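Local coordinates for DUF3218 domain-containing protein (Pseudomonas aeruginosa, PDB 2IGS) that is of unknown function but folds into a mostly helical bundle with a small antiparallel sheet and probably belongs to the lysozyme-like superfamily, at residues F[44-47]-F[52-55]; F[46-51]-F[116-121]; F[100-105]-F[209-214]; F[146-151]-F[191-196]. All coordinates share one frame; numbering follows the deposited sequence.

Contact 1: residues F[44-47]-F[52-55]; sequences IPLR and FIPG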
loop_
_atom_site.group_PDB
_atom_site.type_symbol
_atom_site.label_atom_id
_atom_site.label_comp_id
_atom_site.label_asym_id
_atom_site.label_seq_id
_atom_site.Cartn_x
_atom_site.Cartn_y
_atom_site.Cartn_z
ATOM N N ILE F 44 16.747 -4.197 -35.890
ATOM C CA ILE F 44 16.746 -4.110 -34.416
ATOM C C ILE F 44 18.018 -3.477 -33.800
ATOM O O ILE F 44 17.890 -2.482 -33.097
ATOM C CB ILE F 44 16.313 -5.448 -33.699
ATOM C CG1 ILE F 44 14.819 -5.755 -33.929
ATOM C CG2 ILE F 44 16.563 -5.372 -32.203
ATOM C CD1 ILE F 44 14.365 -7.076 -33.320
ATOM N N PRO F 45 19.242 -3.992 -34.126
ATOM C CA PRO F 45 20.477 -3.396 -33.582
ATOM C C PRO F 45 20.671 -1.936 -33.933
ATOM O O PRO F 45 21.243 -1.189 -33.141
ATOM C CB PRO F 45 21.579 -4.216 -34.236
ATOM C CG PRO F 45 20.959 -5.524 -34.494
ATOM C CD PRO F 45 19.570 -5.145 -34.990
ATOM N N LEU F 46 20.217 -1.520 -35.109
ATOM C CA LEU F 46 20.335 -0.131 -35.456
ATOM C C LEU F 46 19.273 0.707 -34.747
ATOM O O LEU F 46 19.551 1.838 -34.357
ATOM C CB LEU F 46 20.285 0.091 -36.962
ATOM C CG LEU F 46 20.526 1.535 -37.422
ATOM C CD1 LEU F 46 21.968 1.927 -37.112
ATOM C CD2 LEU F 46 20.220 1.647 -38.921
ATOM N N ARG F 47 18.077 0.152 -34.576
ATOM C CA ARG F 47 17.031 0.874 -33.872
ATOM C C ARG F 47 17.367 1.029 -32.384
ATOM O O ARG F 47 17.005 2.022 -31.773
ATOM C CB ARG F 47 15.643 0.288 -34.162
ATOM C CG ARG F 47 15.004 0.994 -35.365
ATOM C CD ARG F 47 13.629 0.495 -35.777
ATOM N NE ARG F 47 13.659 -0.251 -37.040
ATOM C CZ ARG F 47 12.652 -0.302 -37.908
ATOM N NH1 ARG F 47 11.523 0.371 -37.665
ATOM N NH2 ARG F 47 12.772 -1.015 -39.026
ATOM N N PHE F 52 25.161 4.386 -34.151
ATOM C CA PHE F 52 26.016 3.623 -35.076
ATOM C C PHE F 52 26.269 4.423 -36.367
ATOM O O PHE F 52 27.335 4.313 -36.978
ATOM C CB PHE F 52 25.420 2.256 -35.429
ATOM C CG PHE F 52 25.548 1.220 -34.337
ATOM C CD1 PHE F 52 26.391 1.423 -33.244
ATOM C CD2 PHE F 52 24.814 0.035 -34.412
ATOM C CE1 PHE F 52 26.500 0.457 -32.218
ATOM C CE2 PHE F 52 24.925 -0.944 -33.414
ATOM C CZ PHE F 52 25.770 -0.717 -32.306
ATOM N N ILE F 53 25.270 5.220 -36.754
ATOM C CA ILE F 53 25.395 6.186 -37.844
ATOM C C ILE F 53 25.102 7.562 -37.234
ATOM O O ILE F 53 23.958 8.017 -37.265
ATOM C CB ILE F 53 24.413 5.866 -39.009
ATOM C CG1 ILE F 53 24.567 4.421 -39.489
ATOM C CG2 ILE F 53 24.578 6.833 -40.163
ATOM C CD1 ILE F 53 25.950 4.056 -40.008
ATOM N N PRO F 54 26.123 8.211 -36.638
ATOM C CA PRO F 54 25.894 9.488 -35.940
ATOM C C PRO F 54 25.469 10.643 -36.857
ATOM O O PRO F 54 26.194 11.012 -37.777
ATOM C CB PRO F 54 27.249 9.787 -35.285
ATOM C CG PRO F 54 28.236 8.977 -36.023
ATOM C CD PRO F 54 27.531 7.782 -36.569
ATOM N N GLY F 55 24.290 11.199 -36.586
ATOM C CA GLY F 55 23.744 12.329 -37.348
ATOM C C GLY F 55 23.341 11.947 -38.760
ATOM O O GLY F 55 23.283 12.797 -39.648
#
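The backbone carbonyl oxygen of P45 is the polar atom of this contact, and the group that meets it is the ring of F52. CE2 of F52 lies 3.7 Å from P45 O, and CD2 of F52 follows at 4.0 Å from the same oxygen, so P45 O approaches the CD2-CE2 part of the ring at a slant. No polar bond forms here. The oxygen meets ring carbons, whose slightly positive hydrogens could make the approach mildly favourable. Beside this, L46 supplies the apolar half. Its CG is anti to the backbone N (chi1 -175°), which carries the branch out toward the following turn, where CD1 of L46 touches CB of F52 at 3.9 Å. The same methyl reaches CG1 of I53 at 4.3 Å, and the side chains of L46 and F52 lie side by side, pointing opposite ways. F52 folds back toward the helix with its CG anti to its own carbonyl carbon (chi1 -76°). Beyond the two segments its ring stacks on Y65 and also meets H49 and Y128, while its backbone is hydrogen-bonded to D62. The helix is kinked here: neither P45, which has no N-H, nor L46 N bonds to the preceding turn. This is a helical bundle in which the loop after helix 35-48 carries on in much the same direction while the F52 side chain turns back against the helix's last turn.

Contact 2: residues F[46-51]-F[116-121]; sequences LRLHPE and GYLDRF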
loop_
_atom_site.group_PDB
_atom_site.type_symbol
_atom_site.label_atom_id
_atom_site.label_comp_id
_atom_site.label_asym_id
_atom_site.label_seq_id
_atom_site.Cartn_x
_atom_site.Cartn_y
_atom_site.Cartn_z
ATOM N N LEU F 46 20.217 -1.520 -35.109
ATOM C CA LEU F 46 20.335 -0.131 -35.456
ATOM C C LEU F 46 19.273 0.707 -34.747
ATOM O O LEU F 46 19.551 1.838 -34.357
ATOM C CB LEU F 46 20.285 0.091 -36.962
ATOM C CG LEU F 46 20.526 1.535 -37.422
ATOM C CD1 LEU F 46 21.968 1.927 -37.112
ATOM C CD2 LEU F 46 20.220 1.647 -38.921
ATOM N N ARG F 47 18.077 0.152 -34.576
ATOM C CA ARG F 47 17.031 0.874 -33.872
ATOM C C ARG F 47 17.367 1.029 -32.384
ATOM O O ARG F 47 17.005 2.022 -31.773
ATOM C CB ARG F 47 15.643 0.288 -34.162
ATOM C CG ARG F 47 15.004 0.994 -35.365
ATOM C CD ARG F 47 13.629 0.495 -35.777
ATOM N NE ARG F 47 13.659 -0.251 -37.040
ATOM C CZ ARG F 47 12.652 -0.302 -37.908
ATOM N NH1 ARG F 47 11.523 0.371 -37.665
ATOM N NH2 ARG F 47 12.772 -1.015 -39.026
ATOM N N LEU F 48 18.117 0.076 -31.833
ATOM C CA LEU F 48 18.672 0.199 -30.471
ATOM C C LEU F 48 19.843 1.183 -30.342
ATOM O O LEU F 48 19.991 1.850 -29.322
ATOM C CB LEU F 48 19.059 -1.169 -29.906
ATOM C CG LEU F 48 17.917 -2.137 -29.545
ATOM C CD1 LEU F 48 18.541 -3.509 -29.273
ATOM C CD2 LEU F 48 17.061 -1.655 -28.335
ATOM N N HIS F 49 20.656 1.290 -31.382
ATOM C CA HIS F 49 21.843 2.147 -31.364
ATOM C C HIS F 49 21.907 3.032 -32.613
ATOM O O HIS F 49 22.748 2.801 -33.486
ATOM C CB HIS F 49 23.117 1.297 -31.232
ATOM C CG HIS F 49 23.234 0.609 -29.906
ATOM N ND1 HIS F 49 23.728 1.243 -28.792
ATOM C CD2 HIS F 49 22.854 -0.626 -29.501
ATOM C CE1 HIS F 49 23.671 0.422 -27.754
ATOM N NE2 HIS F 49 23.152 -0.724 -28.162
ATOM N N PRO F 50 21.013 4.043 -32.703
ATOM C CA PRO F 50 21.068 4.975 -33.829
ATOM C C PRO F 50 22.398 5.737 -33.920
ATOM O O PRO F 50 22.687 6.300 -34.965
ATOM C CB PRO F 50 19.905 5.937 -33.542
ATOM C CG PRO F 50 19.616 5.772 -32.065
ATOM C CD PRO F 50 19.910 4.370 -31.771
ATOM N N GLU F 51 23.200 5.748 -32.851
ATOM C CA GLU F 51 24.523 6.392 -32.897
ATOM C C GLU F 51 25.543 5.583 -33.693
ATOM O O GLU F 51 26.680 6.042 -33.863
ATOM C CB GLU F 51 25.129 6.638 -31.510
ATOM C CG GLU F 51 24.241 6.374 -30.346
ATOM C CD GLU F 51 24.065 4.900 -30.042
ATOM O OE1 GLU F 51 22.895 4.482 -29.992
ATOM O OE2 GLU F 51 25.065 4.173 -29.845
ATOM N N GLY F 116 6.239 -1.162 -28.334
ATOM C CA GLY F 116 7.390 -0.725 -27.537
ATOM C C GLY F 116 8.286 -1.866 -27.088
ATOM O O GLY F 116 9.131 -1.699 -26.187
ATOM N N TYR F 117 8.095 -3.019 -27.732
ATOM C CA TYR F 117 8.812 -4.259 -27.432
ATOM C C TYR F 117 10.330 -4.103 -27.312
ATOM O O TYR F 117 10.993 -4.845 -26.577
ATOM C CB TYR F 117 8.464 -5.337 -28.463
ATOM C CG TYR F 117 9.080 -5.190 -29.852
ATOM C CD1 TYR F 117 8.361 -4.622 -30.896
ATOM C CD2 TYR F 117 10.356 -5.680 -30.126
ATOM C CE1 TYR F 117 8.915 -4.516 -32.180
ATOM C CE2 TYR F 117 10.924 -5.582 -31.397
ATOM C CZ TYR F 117 10.198 -5.004 -32.420
ATOM O OH TYR F 117 10.754 -4.905 -33.678
ATOM N N LEU F 118 10.871 -3.127 -28.029
ATOM C CA LEU F 118 12.314 -2.924 -28.083
ATOM C C LEU F 118 12.897 -2.677 -26.706
ATOM O O LEU F 118 14.111 -2.849 -26.493
ATOM C CB LEU F 118 12.656 -1.722 -28.974
ATOM C CG LEU F 118 12.934 -1.843 -30.475
ATOM C CD1 LEU F 118 13.521 -0.508 -30.927
ATOM C CD2 LEU F 118 13.886 -3.021 -30.876
ATOM N N ASP F 119 12.048 -2.218 -25.780
ATOM C CA ASP F 119 12.526 -1.883 -24.443
ATOM C C ASP F 119 13.001 -3.122 -23.706
ATOM O O ASP F 119 13.844 -3.022 -22.805
ATOM C CB ASP F 119 11.474 -1.110 -23.629
ATOM C CG ASP F 119 11.729 0.394 -23.635
ATOM O OD1 ASP F 119 12.622 0.843 -24.368
ATOM O OD2 ASP F 119 11.062 1.142 -22.907
ATOM N N ARG F 120 12.456 -4.281 -24.081
ATOM C CA ARG F 120 12.899 -5.564 -23.528
ATOM C C ARG F 120 14.387 -5.835 -23.786
ATOM O O ARG F 120 15.040 -6.502 -22.985
ATOM C CB ARG F 120 12.045 -6.727 -24.064
ATOM C CG ARG F 120 10.791 -7.023 -23.253
ATOM C CD ARG F 120 11.123 -7.634 -21.888
ATOM N NE ARG F 120 11.027 -9.092 -21.860
ATOM C CZ ARG F 120 11.552 -9.864 -20.905
ATOM N NH1 ARG F 120 12.235 -9.333 -19.896
ATOM N NH2 ARG F 120 11.401 -11.179 -20.957
ATOM N N PHE F 121 14.912 -5.295 -24.885
ATOM C CA PHE F 121 16.287 -5.601 -25.344
ATOM C C PHE F 121 17.349 -4.668 -24.785
ATOM O O PHE F 121 18.529 -4.776 -25.144
ATOM C CB PHE F 121 16.393 -5.587 -26.885
ATOM C CG PHE F 121 15.403 -6.471 -27.586
ATOM C CD1 PHE F 121 15.154 -7.769 -27.140
ATOM C CD2 PHE F 121 14.744 -6.012 -28.728
ATOM C CE1 PHE F 121 14.215 -8.595 -27.806
ATOM C CE2 PHE F 121 13.797 -6.818 -29.405
ATOM C CZ PHE F 121 13.534 -8.119 -28.943
#
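L48 and L118 mark the nearest approach of the two backbones, their CA atoms 7.5 Å apart, where the last turn of helix 35-48 faces the 3-10 segment 117-121. The same two residues carry the contact. CG of L48 is anti to the carbonyl carbon (chi1 -70°), and the two methyls that branch from it take separate partners. CD2 of L48 rests 3.7 Å from the carbonyl oxygen L118 O, an atom already used by the 3-10 turn, since F121 N donates to L118 O at 3.0 Å. It also lies 4.3 Å from CD2 of L118. CD1 of L48 instead touches CB of F121 at 3.8 Å, the two side chains crossing at about a right angle. The ring of F121 leads away from this point and meets F214 of helix 203-216 edge to face. The contact is thus a small apolar junction that joins the end of helix 35-48 to the connection between helix 87-113 and strand 132-134. At its outer border CD1 of L118 lies 3.9 Å from CB of R47. Only the aliphatic root of R47 takes part; in the conformer described, its guanidinium group pairs with D43 in a salt bridge. L118 also has an acetic acid molecule, probably from the crystallisation liquor, close to its side chain. From the same 3-10 turn, D119 accepts a hydrogen bond through OD2 from the backbone N of A138 of the second subunit.

Contact 3: residues F[100-105]-F[209-214]; sequences TSMAQN and LLLAYF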
loop_
_atom_site.group_PDB
_atom_site.type_symbol
_atom_site.label_atom_id
_atom_site.label_comp_id
_atom_site.label_asym_id
_atom_site.label_seq_id
_atom_site.Cartn_x
_atom_site.Cartn_y
_atom_site.Cartn_z
ATOM N N THR F 100 11.628 -18.375 -41.394
ATOM C CA THR F 100 10.391 -18.807 -40.746
ATOM C C THR F 100 10.419 -18.514 -39.248
ATOM O O THR F 100 9.480 -17.933 -38.731
ATOM C CB THR F 100 10.116 -20.313 -40.991
ATOM O OG1 THR F 100 9.975 -20.562 -42.397
ATOM C CG2 THR F 100 8.845 -20.747 -40.328
ATOM N N SER F 101 11.505 -18.893 -38.574
ATOM C CA SER F 101 11.573 -18.846 -37.115
ATOM C C SER F 101 11.611 -17.408 -36.605
ATOM O O SER F 101 10.903 -17.070 -35.654
ATOM C CB SER F 101 12.752 -19.685 -36.575
ATOM O OG SER F 101 13.792 -18.903 -35.987
HETATM N N MSE F 102 12.409 -16.555 -37.253
HETATM C CA MSE F 102 12.414 -15.135 -36.934
HETATM C C MSE F 102 11.061 -14.473 -37.080
HETATM O O MSE F 102 10.720 -13.623 -36.270
HETATM C CB MSE F 102 13.418 -14.377 -37.781
HETATM C CG MSE F 102 14.820 -14.488 -37.276
HETATM SE SE MSE F 102 15.920 -12.994 -37.788
HETATM C CE MSE F 102 15.184 -12.570 -39.532
ATOM N N ALA F 103 10.297 -14.855 -38.103
ATOM C CA ALA F 103 8.998 -14.247 -38.357
ATOM C C ALA F 103 8.046 -14.586 -37.218
ATOM O O ALA F 103 7.400 -13.707 -36.670
ATOM C CB ALA F 103 8.436 -14.725 -39.697
ATOM N N GLN F 104 8.000 -15.870 -36.858
ATOM C CA GLN F 104 7.154 -16.380 -35.782
ATOM C C GLN F 104 7.548 -15.813 -34.419
ATOM O O GLN F 104 6.676 -15.407 -33.638
ATOM C CB GLN F 104 7.164 -17.921 -35.764
ATOM C CG GLN F 104 6.450 -18.553 -36.973
ATOM C CD GLN F 104 6.721 -20.051 -37.155
ATOM O OE1 GLN F 104 7.702 -20.597 -36.633
ATOM N NE2 GLN F 104 5.850 -20.720 -37.918
ATOM N N ASN F 105 8.850 -15.764 -34.143
ATOM C CA ASN F 105 9.322 -15.253 -32.859
ATOM C C ASN F 105 9.039 -13.764 -32.675
ATOM O O ASN F 105 8.523 -13.351 -31.629
ATOM C CB ASN F 105 10.779 -15.651 -32.584
ATOM C CG ASN F 105 10.916 -17.160 -32.272
ATOM O OD1 ASN F 105 10.041 -17.747 -31.620
ATOM N ND2 ASN F 105 11.997 -17.791 -32.753
ATOM N N LEU F 209 18.730 -15.627 -32.590
ATOM C CA LEU F 209 18.820 -16.143 -31.237
ATOM C C LEU F 209 18.056 -15.233 -30.294
ATOM O O LEU F 209 17.281 -15.731 -29.447
ATOM C CB LEU F 209 20.297 -16.246 -30.793
ATOM C CG LEU F 209 20.649 -16.646 -29.347
ATOM C CD1 LEU F 209 20.257 -18.114 -29.093
ATOM C CD2 LEU F 209 22.150 -16.429 -29.015
ATOM N N LEU F 210 18.264 -13.915 -30.453
ATOM C CA LEU F 210 17.643 -12.900 -29.600
ATOM C C LEU F 210 16.117 -13.026 -29.574
ATOM O O LEU F 210 15.502 -13.001 -28.514
ATOM C CB LEU F 210 18.038 -11.481 -30.050
ATOM C CG LEU F 210 17.460 -10.309 -29.242
ATOM C CD1 LEU F 210 18.157 -10.185 -27.875
ATOM C CD2 LEU F 210 17.566 -8.994 -30.004
ATOM N N LEU F 211 15.532 -13.136 -30.756
ATOM C CA LEU F 211 14.090 -13.249 -30.904
ATOM C C LEU F 211 13.568 -14.599 -30.410
ATOM O O LEU F 211 12.501 -14.657 -29.832
ATOM C CB LEU F 211 13.705 -13.033 -32.377
ATOM C CG LEU F 211 13.975 -11.629 -32.925
ATOM C CD1 LEU F 211 13.630 -11.534 -34.400
ATOM C CD2 LEU F 211 13.250 -10.564 -32.099
ATOM N N ALA F 212 14.319 -15.674 -30.632
ATOM C CA ALA F 212 13.906 -16.991 -30.138
ATOM C C ALA F 212 13.762 -17.034 -28.615
ATOM O O ALA F 212 12.760 -17.514 -28.080
ATOM C CB ALA F 212 14.903 -18.074 -30.604
ATOM N N TYR F 213 14.809 -16.568 -27.943
ATOM C CA TYR F 213 14.889 -16.427 -26.496
ATOM C C TYR F 213 13.758 -15.549 -25.978
ATOM O O TYR F 213 12.942 -15.989 -25.172
ATOM C CB TYR F 213 16.242 -15.811 -26.162
ATOM C CG TYR F 213 16.472 -15.501 -24.698
ATOM C CD1 TYR F 213 16.884 -16.494 -23.816
ATOM C CD2 TYR F 213 16.352 -14.194 -24.212
ATOM C CE1 TYR F 213 17.107 -16.222 -22.468
ATOM C CE2 TYR F 213 16.582 -13.903 -22.850
ATOM C CZ TYR F 213 16.956 -14.922 -21.990
ATOM O OH TYR F 213 17.189 -14.672 -20.652
ATOM N N PHE F 214 13.686 -14.317 -26.470
ATOM C CA PHE F 214 12.708 -13.360 -25.953
ATOM C C PHE F 214 11.267 -13.683 -26.293
ATOM O O PHE F 214 10.352 -13.131 -25.698
ATOM C CB PHE F 214 13.066 -11.912 -26.346
ATOM C CG PHE F 214 13.990 -11.250 -25.367
ATOM C CD1 PHE F 214 13.532 -10.874 -24.104
ATOM C CD2 PHE F 214 15.320 -11.050 -25.680
ATOM C CE1 PHE F 214 14.389 -10.285 -23.184
ATOM C CE2 PHE F 214 16.180 -10.461 -24.775
ATOM C CZ PHE F 214 15.713 -10.064 -23.528
HETATM O O HOH W 1 11.227 -18.990 -29.588
#
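N105 runs from CB to its amide tip along the backbone of the other helix. Its CB sits 3.4 Å from the carbonyl oxygen L211 O and 3.9 Å from CB of L211. One atom further, CG of N105 is 3.7 Å from CA of A212. The amide then splits its work. ND2 of N105 lies beside A212, 3.3 Å from its CA, but gives its hydrogen bond to the backbone oxygen of T168 in a nearby loop. OD1 of N105 accepts from a water at 2.7 Å, and this water also donates to A212 O at 2.6 Å, linking the two helices through the water, with no direct bond between N105 and A212. In this way both ends of a buried amide are satisfied. The setting is a helix pair of the bundle: the axes of the short segments 100-105 and 209-214 approach to 8.8 Å and cross at 44° with the same general N-to-C sense. One turn before N105, the contact becomes apolar. CG of M102, present as selenomethionine, lies 4.3 Å from CD1 of L211, and both side chains go on to touch A41 of helix 35-48.

Contact 4: residues F[146-151]-F[191-196]; sequences SGLLVS and SDVFNT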
loop_
_atom_site.group_PDB
_atom_site.type_symbol
_atom_site.label_atom_id
_atom_site.label_comp_id
_atom_site.label_asym_id
_atom_site.label_seq_id
_atom_site.Cartn_x
_atom_site.Cartn_y
_atom_site.Cartn_z
ATOM N N SER F 146 28.489 -16.656 -12.260
ATOM C CA SER F 146 28.176 -16.077 -13.568
ATOM C C SER F 146 28.481 -17.009 -14.736
ATOM O O SER F 146 29.357 -17.883 -14.647
ATOM C CB SER F 146 28.948 -14.766 -13.790
ATOM O OG SER F 146 28.547 -13.779 -12.859
ATOM N N GLY F 147 27.757 -16.806 -15.835
ATOM C CA GLY F 147 27.987 -17.532 -17.071
ATOM C C GLY F 147 27.936 -16.585 -18.243
ATOM O O GLY F 147 28.336 -15.438 -18.135
ATOM N N LEU F 148 27.414 -17.071 -19.360
ATOM C CA LEU F 148 27.389 -16.335 -20.611
ATOM C C LEU F 148 26.186 -15.409 -20.736
ATOM O O LEU F 148 25.032 -15.826 -20.569
ATOM C CB LEU F 148 27.335 -17.338 -21.771
ATOM C CG LEU F 148 28.592 -17.855 -22.474
ATOM C CD1 LEU F 148 29.842 -17.262 -21.892
ATOM C CD2 LEU F 148 28.628 -19.381 -22.525
ATOM N N LEU F 149 26.469 -14.163 -21.088
ATOM C CA LEU F 149 25.447 -13.220 -21.491
ATOM C C LEU F 149 25.666 -12.783 -22.952
ATOM O O LEU F 149 26.628 -12.074 -23.278
ATOM C CB LEU F 149 25.407 -12.019 -20.532
ATOM C CG LEU F 149 24.306 -10.993 -20.793
ATOM C CD1 LEU F 149 22.888 -11.637 -20.683
ATOM C CD2 LEU F 149 24.486 -9.825 -19.823
ATOM N N VAL F 150 24.741 -13.180 -23.825
ATOM C CA VAL F 150 24.966 -13.069 -25.251
ATOM C C VAL F 150 23.980 -12.089 -25.877
ATOM O O VAL F 150 22.791 -12.070 -25.523
ATOM C CB VAL F 150 24.881 -14.511 -25.886
ATOM C CG1 VAL F 150 24.790 -14.477 -27.389
ATOM C CG2 VAL F 150 26.054 -15.344 -25.436
ATOM N N SER F 151 24.465 -11.257 -26.790
ATOM C CA SER F 151 23.608 -10.309 -27.503
ATOM C C SER F 151 22.845 -9.390 -26.539
ATOM O O SER F 151 23.328 -9.044 -25.461
ATOM C CB SER F 151 22.617 -11.063 -28.416
ATOM O OG SER F 151 21.953 -10.185 -29.304
ATOM N N SER F 191 35.757 -21.635 -21.417
ATOM C CA SER F 191 36.568 -20.835 -22.333
ATOM C C SER F 191 36.338 -21.258 -23.774
ATOM O O SER F 191 36.127 -20.405 -24.650
ATOM C CB SER F 191 38.057 -20.971 -22.021
ATOM O OG SER F 191 38.279 -20.716 -20.647
ATOM N N ASP F 192 36.399 -22.571 -24.012
ATOM C CA ASP F 192 36.074 -23.119 -25.321
ATOM C C ASP F 192 34.671 -22.702 -25.791
ATOM O O ASP F 192 34.525 -22.272 -26.930
ATOM C CB ASP F 192 36.219 -24.642 -25.322
ATOM C CG ASP F 192 37.683 -25.108 -25.444
ATOM O OD1 ASP F 192 38.620 -24.274 -25.552
ATOM O OD2 ASP F 192 37.897 -26.344 -25.430
ATOM N N VAL F 193 33.660 -22.836 -24.923
ATOM C CA VAL F 193 32.253 -22.536 -25.284
ATOM C C VAL F 193 32.033 -21.038 -25.476
ATOM O O VAL F 193 31.421 -20.620 -26.453
ATOM C CB VAL F 193 31.199 -23.156 -24.267
ATOM C CG1 VAL F 193 29.762 -22.698 -24.579
ATOM C CG2 VAL F 193 31.236 -24.676 -24.309
ATOM N N PHE F 194 32.573 -20.245 -24.561
ATOM C CA PHE F 194 32.577 -18.791 -24.664
ATOM C C PHE F 194 33.068 -18.364 -26.056
ATOM O O PHE F 194 32.447 -17.534 -26.734
ATOM C CB PHE F 194 33.485 -18.204 -23.564
ATOM C CG PHE F 194 33.449 -16.697 -23.461
ATOM C CD1 PHE F 194 33.846 -15.890 -24.522
ATOM C CD2 PHE F 194 33.072 -16.087 -22.273
ATOM C CE1 PHE F 194 33.825 -14.509 -24.411
ATOM C CE2 PHE F 194 33.069 -14.704 -22.145
ATOM C CZ PHE F 194 33.446 -13.916 -23.221
ATOM N N ASN F 195 34.170 -18.963 -26.482
ATOM C CA ASN F 195 34.825 -18.542 -27.718
ATOM C C ASN F 195 34.348 -19.124 -29.042
ATOM O O ASN F 195 34.413 -18.439 -30.070
ATOM C CB ASN F 195 36.332 -18.536 -27.541
ATOM C CG ASN F 195 36.751 -17.373 -26.671
ATOM O OD1 ASN F 195 36.515 -16.224 -27.037
ATOM N ND2 ASN F 195 37.267 -17.657 -25.475
ATOM N N THR F 196 33.813 -20.341 -28.976
ATOM C CA THR F 196 33.001 -20.940 -30.042
ATOM C C THR F 196 31.790 -20.070 -30.398
ATOM O O THR F 196 31.512 -19.823 -31.580
ATOM C CB THR F 196 32.441 -22.332 -29.624
ATOM O OG1 THR F 196 33.526 -23.181 -29.291
ATOM C CG2 THR F 196 31.698 -22.986 -30.769
#
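L148 reaches from the strand to the helix with its two methyls turned to different neighbours. CD1 of L148 meets the ring of F194 at a slant, 3.5 Å from CD2 of the ring and 4.0 Å from its CG, and the two side chains cross obliquely. CD2 of L148 goes the other way, to CG1 of V193 at 4.1 Å, and here the side chains stand at about a right angle. The leucine therefore lies between two consecutive residues of one helical turn. Its chi2 is close to 0°, an eclipsed torsion that, with the tight methyl-ring distance, suggests either a strained fit or an uncertain placement of the branch. F194 has CG anti to the backbone N (chi1 -173°), which brings its ring alongside the sheet, where it also touches V132 of the adjoining strand. V193 leans in addition on P179. Farther round the helix, T196 reinforces the backbone: T196 N and T196 OG1 reach D192 O from opposite faces of its carbonyl plane, the hydroxyl at 2.7 Å. L148 further touches F190 and I197, so its four helical neighbours fall at positions i, i+3, i+4 and i+7 along one helix face. This is helix-on-sheet packing, in which L148 of strand 148-150, the central one of a small three-stranded antiparallel sheet, sits against F190, V193, F194 and I197 of helix 190-200.

Taken together, the four contacts show how burial and chemistry vary across one small fold. Contact 3 lies deepest, about 9 Å between its centre and that of the chain, and is the one of the four with a water bridging its segments. Contact 1 is buried too, though farther out, and contacts 2 and 4 are partly buried and rest on apolar side chains, contact 2 with one methyl against a backbone carbonyl. Contacts 1 and 2 share L46 and R47 and both use the end of helix 35-48. Helix 203-216 touches residues of contacts 1, 2 and 4, where I44 meets L211, F121 meets F214 and V150 meets L209.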